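Local coordinates for regulatory protein YycH-like domain-containing protein (Eubacterium rectale, PDB 5COZ), which is of unknown function but carries a YycH-like regulatory domain and a lipoprotein-type signal, which suggests a role at the cell envelope, at residues T55-K60 with I273-S278; P319-Y324 with Y347-G352. All blocks are in the same frame, centred on the assembly; numbering follows the deposited sequence.

Contact 1: T55-K60 with I273-S278; sequences TSYYVK and ILHPSS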
ATOM      1  N   THR A  55       3.380 -19.077   3.778  1.00 11.24           N
ATOM      2  CA  THR A  55       4.189 -20.216   4.202  1.00 11.64           C
ATOM      3  C   THR A  55       4.235 -21.319   3.159  1.00 13.32           C
ATOM      4  O   THR A  55       5.038 -22.247   3.289  1.00 12.10           O
ATOM      5  CB  THR A  55       3.685 -20.787   5.530  1.00 14.74           C
ATOM      6  OG1 THR A  55       2.330 -21.184   5.372  1.00 17.49           O
ATOM      7  CG2 THR A  55       3.806 -19.798   6.687  1.00 19.86           C
ATOM      8  N   SER A  56       3.391 -21.227   2.122  1.00  8.67           N
ATOM      9  CA  SER A  56       3.374 -22.221   1.065  1.00  8.84           C
ATOM     10  C   SER A  56       2.555 -21.710  -0.086  1.00 11.17           C
ATOM     11  O   SER A  56       1.984 -20.617  -0.010  1.00 10.04           O
ATOM     12  CB  SER A  56       2.817 -23.554   1.566  1.00 14.06           C
ATOM     13  OG  SER A  56       1.406 -23.511   1.625  1.00 16.33           O
ATOM     14  N   TYR A  57       2.470 -22.523  -1.148  1.00  8.75           N
ATOM     15  CA  TYR A  57       1.635 -22.171  -2.297  1.00  7.70           C
ATOM     16  C   TYR A  57       0.172 -22.591  -2.091  1.00  9.78           C
ATOM     17  O   TYR A  57      -0.660 -22.332  -2.964  1.00  9.55           O
ATOM     18  CB  TYR A  57       2.179 -22.809  -3.570  1.00  8.57           C
ATOM     19  CG  TYR A  57       3.495 -22.248  -4.062  1.00  8.40           C
ATOM     20  CD1 TYR A  57       3.568 -20.980  -4.635  1.00  9.14           C
ATOM     21  CD2 TYR A  57       4.658 -23.009  -4.016  1.00  8.94           C
ATOM     22  CE1 TYR A  57       4.764 -20.496  -5.182  1.00  7.86           C
ATOM     23  CE2 TYR A  57       5.856 -22.539  -4.549  1.00  9.19           C
ATOM     24  CZ  TYR A  57       5.905 -21.281  -5.137  1.00  8.61           C
ATOM     25  OH  TYR A  57       7.071 -20.835  -5.722  1.00 10.02           O
ATOM     26  N   TYR A  58      -0.163 -23.253  -0.963  1.00  8.26           N
ATOM     27  CA  TYR A  58      -1.551 -23.629  -0.705  1.00  7.88           C
ATOM     28  C   TYR A  58      -2.214 -22.492   0.037  1.00 11.87           C
ATOM     29  O   TYR A  58      -1.812 -22.168   1.173  1.00 13.54           O
ATOM     30  CB  TYR A  58      -1.604 -24.913   0.119  1.00 10.81           C
ATOM     31  CG  TYR A  58      -1.358 -26.120  -0.747  1.00 17.87           C
ATOM     32  CD1 TYR A  58      -0.064 -26.509  -1.085  1.00 20.28           C
ATOM     33  CD2 TYR A  58      -2.418 -26.847  -1.277  1.00 21.93           C
ATOM     34  CE1 TYR A  58       0.168 -27.625  -1.891  1.00 20.07           C
ATOM     35  CE2 TYR A  58      -2.199 -27.961  -2.087  1.00 24.83           C
ATOM     36  CZ  TYR A  58      -0.906 -28.342  -2.393  1.00 31.72           C
ATOM     37  OH  TYR A  58      -0.699 -29.416  -3.225  1.00 37.43           O
ATOM     38  N   VAL A  59      -3.170 -21.827  -0.625  1.00  7.18           N
ATOM     39  CA  VAL A  59      -3.757 -20.589  -0.115  1.00  6.13           C
ATOM     40  C   VAL A  59      -5.254 -20.697  -0.049  1.00  9.20           C
ATOM     41  O   VAL A  59      -5.904 -21.202  -0.989  1.00 10.03           O
ATOM     42  CB  VAL A  59      -3.336 -19.398  -1.025  1.00  8.29           C
ATOM     43  CG1 VAL A  59      -3.953 -18.070  -0.577  1.00  8.38           C
ATOM     44  CG2 VAL A  59      -1.820 -19.270  -1.081  1.00  7.72           C
ATOM     45  N   LYS A  60      -5.812 -20.226   1.064  1.00  6.74           N
ATOM     46  CA  LYS A  60      -7.246 -20.186   1.273  1.00  7.15           C
ATOM     47  C   LYS A  60      -7.900 -19.023   0.564  1.00  9.43           C
ATOM     48  O   LYS A  60      -7.325 -17.946   0.481  1.00  9.73           O
ATOM     49  CB  LYS A  60      -7.569 -19.957   2.767  1.00  7.74           C
ATOM     50  CG  LYS A  60      -7.120 -21.069   3.681  1.00  9.82           C
ATOM     51  CD  LYS A  60      -7.299 -20.556   5.129  1.00 12.95           C
ATOM     52  CE  LYS A  60      -7.085 -21.629   6.154  1.00 16.70           C
ATOM     53  NZ  LYS A  60      -8.242 -22.580   6.169  1.00 22.15           N
ATOM     54  N   ILE A 273      -1.667 -22.281  -5.577  1.00  8.74           N
ATOM     55  CA  ILE A 273      -1.513 -21.197  -6.538  1.00  7.72           C
ATOM     56  C   ILE A 273      -0.388 -21.514  -7.503  1.00  8.84           C
ATOM     57  O   ILE A 273       0.445 -22.384  -7.239  1.00  9.31           O
ATOM     58  CB  ILE A 273      -1.287 -19.828  -5.848  1.00  9.36           C
ATOM     59  CG1 ILE A 273       0.094 -19.769  -5.119  1.00  9.07           C
ATOM     60  CG2 ILE A 273      -2.479 -19.500  -4.922  1.00  9.80           C
ATOM     61  CD1 ILE A 273       0.459 -18.385  -4.646  1.00  9.19           C
ATOM     62  N   LEU A 274      -0.363 -20.800  -8.611  1.00  7.64           N
ATOM     63  CA  LEU A 274       0.698 -20.909  -9.592  1.00  6.95           C
ATOM     64  C   LEU A 274       1.985 -20.337  -9.061  1.00  9.07           C
ATOM     65  O   LEU A 274       1.969 -19.347  -8.317  1.00  8.99           O
ATOM     66  CB  LEU A 274       0.295 -20.100 -10.841  1.00  6.74           C
ATOM     67  CG  LEU A 274      -0.810 -20.705 -11.700  1.00 10.48           C
ATOM     68  CD1 LEU A 274      -1.272 -19.708 -12.749  1.00 11.58           C
ATOM     69  CD2 LEU A 274      -0.330 -22.013 -12.362  1.00 12.71           C
ATOM     70  N   HIS A 275       3.117 -20.885  -9.513  1.00  7.67           N
ATOM     71  CA  HIS A 275       4.409 -20.274  -9.228  1.00  7.97           C
ATOM     72  C   HIS A 275       4.474 -18.976 -10.016  1.00  8.65           C
ATOM     73  O   HIS A 275       3.865 -18.871 -11.090  1.00  8.22           O
ATOM     74  CB  HIS A 275       5.562 -21.196  -9.647  1.00  8.65           C
ATOM     75  CG  HIS A 275       5.634 -22.487  -8.885  1.00 10.43           C
ATOM     76  ND1 HIS A 275       6.552 -23.459  -9.236  1.00 12.60           N
ATOM     77  CD2 HIS A 275       4.924 -22.923  -7.819  1.00 11.42           C
ATOM     78  CE1 HIS A 275       6.360 -24.470  -8.398  1.00 11.96           C
ATOM     79  NE2 HIS A 275       5.423 -24.190  -7.502  1.00 12.07           N
ATOM     80  N   PRO A 276       5.264 -17.999  -9.569  1.00  7.34           N
ATOM     81  CA  PRO A 276       5.272 -16.713 -10.289  1.00  8.05           C
ATOM     82  C   PRO A 276       5.948 -16.802 -11.659  1.00 10.00           C
ATOM     83  O   PRO A 276       5.742 -15.909 -12.493  1.00 10.20           O
ATOM     84  CB  PRO A 276       5.981 -15.752  -9.329  1.00  9.10           C
ATOM     85  CG  PRO A 276       6.819 -16.657  -8.413  1.00 11.19           C
ATOM     86  CD  PRO A 276       6.006 -17.929  -8.284  1.00  7.82           C
ATOM     87  N   SER A 277       6.698 -17.893 -11.939  1.00  7.80           N
ATOM     88  CA  SER A 277       7.256 -18.090 -13.281  1.00  7.78           C
ATOM     89  C   SER A 277       6.139 -18.095 -14.330  1.00 10.90           C
ATOM     90  O   SER A 277       6.303 -17.516 -15.408  1.00 11.35           O
ATOM     91  CB  SER A 277       8.025 -19.403 -13.356  1.00  9.53           C
ATOM     92  OG  SER A 277       7.246 -20.460 -12.815  1.00 12.22           O
ATOM     93  N   SER A 278       5.022 -18.780 -14.014  1.00  9.05           N
ATOM     94  CA  SER A 278       3.876 -18.924 -14.919  1.00  8.93           C
ATOM     95  C   SER A 278       3.251 -17.564 -15.186  1.00 12.06           C
ATOM     96  O   SER A 278       2.924 -17.250 -16.321  1.00 12.26           O
ATOM     97  CB  SER A 278       2.839 -19.871 -14.322  1.00 10.48           C
ATOM     98  OG  SER A 278       3.410 -21.146 -14.072  1.00 14.80           O
TER

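Contact 2: P319-Y324 with Y347-G352; sequences PVWVVY and YDAYTG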
ATOM      1  N   PRO A 319      -6.746 -15.055  -3.563  1.00  5.43           N
ATOM      2  CA  PRO A 319      -5.375 -14.644  -3.879  1.00  5.23           C
ATOM      3  C   PRO A 319      -5.218 -14.277  -5.339  1.00  8.19           C
ATOM      4  O   PRO A 319      -5.806 -14.916  -6.240  1.00  7.21           O
ATOM      5  CB  PRO A 319      -4.544 -15.898  -3.557  1.00  6.70           C
ATOM      6  CG  PRO A 319      -5.508 -17.056  -3.824  1.00  9.16           C
ATOM      7  CD  PRO A 319      -6.842 -16.518  -3.341  1.00  7.11           C
ATOM      8  N   VAL A 320      -4.381 -13.274  -5.563  1.00  6.18           N
ATOM      9  CA  VAL A 320      -4.032 -12.806  -6.895  1.00  4.52           C
ATOM     10  C   VAL A 320      -2.524 -12.614  -6.972  1.00  6.69           C
ATOM     11  O   VAL A 320      -1.867 -12.334  -5.960  1.00  6.33           O
ATOM     12  CB  VAL A 320      -4.770 -11.468  -7.275  1.00  6.77           C
ATOM     13  CG1 VAL A 320      -6.269 -11.699  -7.383  1.00  6.76           C
ATOM     14  CG2 VAL A 320      -4.459 -10.316  -6.304  1.00  7.23           C
ATOM     15  N   TRP A 321      -1.983 -12.729  -8.191  1.00  5.88           N
ATOM     16  CA  TRP A 321      -0.635 -12.278  -8.506  1.00  5.57           C
ATOM     17  C   TRP A 321      -0.757 -10.941  -9.217  1.00  7.01           C
ATOM     18  O   TRP A 321      -1.480 -10.858 -10.221  1.00  7.17           O
ATOM     19  CB  TRP A 321       0.091 -13.284  -9.404  1.00  5.84           C
ATOM     20  CG  TRP A 321       0.597 -14.502  -8.706  1.00  6.05           C
ATOM     21  CD1 TRP A 321       0.138 -15.778  -8.851  1.00  8.48           C
ATOM     22  CD2 TRP A 321       1.749 -14.580  -7.856  1.00  5.87           C
ATOM     23  NE1 TRP A 321       0.917 -16.652  -8.114  1.00  8.66           N
ATOM     24  CE2 TRP A 321       1.929 -15.944  -7.516  1.00  8.45           C
ATOM     25  CE3 TRP A 321       2.645 -13.627  -7.338  1.00  6.23           C
ATOM     26  CZ2 TRP A 321       2.973 -16.386  -6.692  1.00  8.12           C
ATOM     27  CZ3 TRP A 321       3.696 -14.066  -6.529  1.00  8.03           C
ATOM     28  CH2 TRP A 321       3.846 -15.427  -6.208  1.00  8.67           C
ATOM     29  N   VAL A 322      -0.121  -9.895  -8.670  1.00  6.11           N
ATOM     30  CA  VAL A 322      -0.166  -8.562  -9.261  1.00  5.31           C
ATOM     31  C   VAL A 322       1.186  -8.287  -9.877  1.00  7.39           C
ATOM     32  O   VAL A 322       2.212  -8.518  -9.228  1.00  7.33           O
ATOM     33  CB  VAL A 322      -0.516  -7.464  -8.222  1.00  6.86           C
ATOM     34  CG1 VAL A 322      -0.720  -6.128  -8.945  1.00  6.76           C
ATOM     35  CG2 VAL A 322      -1.783  -7.839  -7.449  1.00  7.12           C
ATOM     36  N   VAL A 323       1.206  -7.781 -11.117  1.00  5.49           N
ATOM     37  CA  VAL A 323       2.434  -7.347 -11.765  1.00  5.63           C
ATOM     38  C   VAL A 323       2.352  -5.842 -11.927  1.00  7.27           C
ATOM     39  O   VAL A 323       1.474  -5.330 -12.609  1.00  7.62           O
ATOM     40  CB  VAL A 323       2.685  -8.038 -13.132  1.00  7.59           C
ATOM     41  CG1 VAL A 323       3.999  -7.550 -13.764  1.00  9.27           C
ATOM     42  CG2 VAL A 323       2.708  -9.552 -12.960  1.00  7.83           C
ATOM     43  N   TYR A 324       3.295  -5.132 -11.292  1.00  6.07           N
ATOM     44  CA  TYR A 324       3.381  -3.683 -11.390  1.00  5.37           C
ATOM     45  C   TYR A 324       4.459  -3.373 -12.395  1.00  7.51           C
ATOM     46  O   TYR A 324       5.539  -3.991 -12.342  1.00  7.49           O
ATOM     47  CB  TYR A 324       3.731  -3.069 -10.021  1.00  5.76           C
ATOM     48  CG  TYR A 324       2.720  -3.397  -8.942  1.00  5.40           C
ATOM     49  CD1 TYR A 324       2.888  -4.513  -8.120  1.00  5.46           C
ATOM     50  CD2 TYR A 324       1.666  -2.530  -8.659  1.00  6.33           C
ATOM     51  CE1 TYR A 324       2.004  -4.781  -7.069  1.00  6.83           C
ATOM     52  CE2 TYR A 324       0.772  -2.796  -7.620  1.00  6.09           C
ATOM     53  CZ  TYR A 324       0.969  -3.898  -6.806  1.00  6.90           C
ATOM     54  OH  TYR A 324       0.080  -4.180  -5.795  1.00  7.97           O
ATOM     55  N   TYR A 347      -3.725 -11.186 -11.940  1.00  6.17           N
ATOM     56  CA  TYR A 347      -4.049 -12.558 -12.304  1.00  6.13           C
ATOM     57  C   TYR A 347      -4.689 -13.284 -11.154  1.00  6.75           C
ATOM     58  O   TYR A 347      -4.210 -13.171 -10.031  1.00  7.61           O
ATOM     59  CB  TYR A 347      -2.753 -13.307 -12.684  1.00  7.47           C
ATOM     60  CG  TYR A 347      -2.133 -12.803 -13.958  1.00  6.86           C
ATOM     61  CD1 TYR A 347      -1.324 -11.664 -13.965  1.00  7.62           C
ATOM     62  CD2 TYR A 347      -2.294 -13.499 -15.153  1.00  8.72           C
ATOM     63  CE1 TYR A 347      -0.784 -11.179 -15.157  1.00  6.94           C
ATOM     64  CE2 TYR A 347      -1.746 -13.033 -16.339  1.00  9.76           C
ATOM     65  CZ  TYR A 347      -0.997 -11.874 -16.338  1.00 11.16           C
ATOM     66  OH  TYR A 347      -0.476 -11.476 -17.536  1.00 11.00           O
ATOM     67  N   ASP A 348      -5.703 -14.088 -11.440  1.00  5.37           N
ATOM     68  CA  ASP A 348      -6.223 -15.028 -10.445  1.00  4.58           C
ATOM     69  C   ASP A 348      -5.036 -15.949 -10.070  1.00  6.47           C
ATOM     70  O   ASP A 348      -4.402 -16.535 -10.968  1.00  7.42           O
ATOM     71  CB  ASP A 348      -7.398 -15.795 -11.070  1.00  5.71           C
ATOM     72  CG  ASP A 348      -8.027 -16.882 -10.217  1.00 10.63           C
ATOM     73  OD1 ASP A 348      -7.273 -17.583  -9.489  1.00  9.42           O
ATOM     74  OD2 ASP A 348      -9.259 -17.089 -10.340  1.00 13.41           O
ATOM     75  N   ALA A 349      -4.700 -16.061  -8.758  1.00  6.01           N
ATOM     76  CA  ALA A 349      -3.478 -16.820  -8.442  1.00  7.03           C
ATOM     77  C   ALA A 349      -3.640 -18.318  -8.636  1.00  7.07           C
ATOM     78  O   ALA A 349      -2.629 -18.998  -8.809  1.00  8.29           O
ATOM     79  CB  ALA A 349      -3.014 -16.529  -7.021  1.00  7.77           C
ATOM     80  N   TYR A 350      -4.875 -18.837  -8.606  1.00  6.70           N
ATOM     81  CA  TYR A 350      -5.094 -20.269  -8.815  1.00  6.67           C
ATOM     82  C   TYR A 350      -5.080 -20.614 -10.277  1.00 10.37           C
ATOM     83  O   TYR A 350      -4.475 -21.614 -10.646  1.00 12.02           O
ATOM     84  CB  TYR A 350      -6.444 -20.741  -8.261  1.00  7.80           C
ATOM     85  CG  TYR A 350      -6.680 -20.494  -6.790  1.00  8.29           C
ATOM     86  CD1 TYR A 350      -5.870 -21.088  -5.818  1.00  9.05           C
ATOM     87  CD2 TYR A 350      -7.749 -19.714  -6.366  1.00  9.11           C
ATOM     88  CE1 TYR A 350      -6.123 -20.894  -4.455  1.00  9.38           C
ATOM     89  CE2 TYR A 350      -7.996 -19.495  -5.017  1.00  9.74           C
ATOM     90  CZ  TYR A 350      -7.221 -20.142  -4.067  1.00  9.22           C
ATOM     91  OH  TYR A 350      -7.503 -19.889  -2.743  1.00  8.77           O
ATOM     92  N   THR A 351      -5.810 -19.842 -11.100  1.00  8.03           N
ATOM     93  CA  THR A 351      -6.004 -20.242 -12.489  1.00  8.18           C
ATOM     94  C   THR A 351      -5.108 -19.552 -13.483  1.00 10.14           C
ATOM     95  O   THR A 351      -4.985 -20.049 -14.602  1.00 10.66           O
ATOM     96  CB  THR A 351      -7.463 -19.994 -12.909  1.00  9.20           C
ATOM     97  OG1 THR A 351      -7.702 -18.574 -12.967  1.00  9.37           O
ATOM     98  CG2 THR A 351      -8.484 -20.679 -11.997  1.00  9.30           C
ATOM     99  N   GLY A 352      -4.536 -18.412 -13.116  1.00  7.12           N
ATOM    100  CA  GLY A 352      -3.758 -17.603 -14.048  1.00  8.19           C
ATOM    101  C   GLY A 352      -4.634 -16.768 -14.967  1.00  9.29           C
ATOM    102  O   GLY A 352      -4.110 -16.139 -15.877  1.00  8.82           O
TER
HETATM  103  O   HOH W   1      -8.108 -16.236  -7.047  1.00 13.88           O

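Contact 1: T55-K60 with I273-S278
Y57 reaches across to I273, H275 and P276. Y57 CB lies 4.0 Å from I273 CG1. CG, anti to the carbonyl carbon and beside the backbone N (chi1 -69°), starts the ring off toward I273 and H275. Y57 CD1 meets I273 CG1 near the plane of the ring, at 3.7 Å. Farther out, H275 lies over one face in an offset stack, the ring centroids 4.3 Å apart. The planes are turned 30° from each other, and H275 CD2 comes within 3.3 Å of Y57 CZ, toward the rim. At the tip, Y57 OH stands over the imidazole face, 4.0 Å from P276 CD, and hydrogen-bonds to the carbonyl of E25. A tyrosine suits this place because its flat ring packs against aliphatic and aromatic neighbours while the hydroxyl still finds a polar mate. H275 ND1 hydrogen-bonds to D24, which helps fix the turn of the imidazole. The backbone joins in through I273 N, which donates to Y57 O at 2.8 Å. Beside this bond, branched V59 and I273 meet through their CG2 methyls. The contact thus ties the start of strand 58-66 to the turn between strand 262-272 and helix 276-288, with P319 and W321 of strand 314-330 packing against I273.

Contact 2: P319-Y324 with Y347-G352
W321 and Y347 exchange two backbone hydrogen bonds as an antiparallel hydrogen-bonded pair: Y347 N donates to W321 O at 2.8 Å, and W321 N returns a bond to Y347 O. Two residues on, A349 N reaches P319 O at 3.0 Å, but from 36° above the carbonyl plane, as the chain leaves the strand. A water also donates to P319 O and, weakly, to D348 OD1. That carboxylate oxygen accepts from Y350 N, nearly along its C-O axis, in an Asx turn, and from T351 N, above the carboxylate plane, in an Asx motif; aspartate is apt where the strand gives way to a turn. An alanine suits position 349 because its methyl fits between P319 and the W321 ring, A349 CB lying 3.8 Å from P319 CB and 3.7 Å from W321 CD1. P319 CG lies over one face of the Y350 ring, toward the rim, in a CH-pi contact 3.9 Å from the centroid. The Y350 hydroxyl continues to S61 and to the carbonyl of V59. A leucine here, lacking ring and hydroxyl, would probably leave P319 less well packed and S61 OG and V59 O without this partner. Around the 314-330/338-348 hairpin, strand 58-66 meets P319, strand 295-311 also pairs with 314-330, and helix 276-288 packs against W321, V323 and Y347 through P276, I279 and E283.

Both contacts are largely buried, each with a partly exposed aromatic residue, H275 in contact 1 and Y350 in contact 2. Their centres are about 9 Å apart, and both reach the same mixed sheet, where strands 58-66 and 314-330 are neighbours. Contact 1, led by a ring stack with one backbone bond beside it, joins a strand start to a helix start. Contact 2 owes its order to repeated backbone bonds within a hairpin, with side-chain packing concentrated where that pairing ends. Besides the Y350-V59 bond, W321 NE1 meets L274 O at 2.9 Å, and the backbones of L274 and A349 hydrogen-bond. Helix 276-288 borders both.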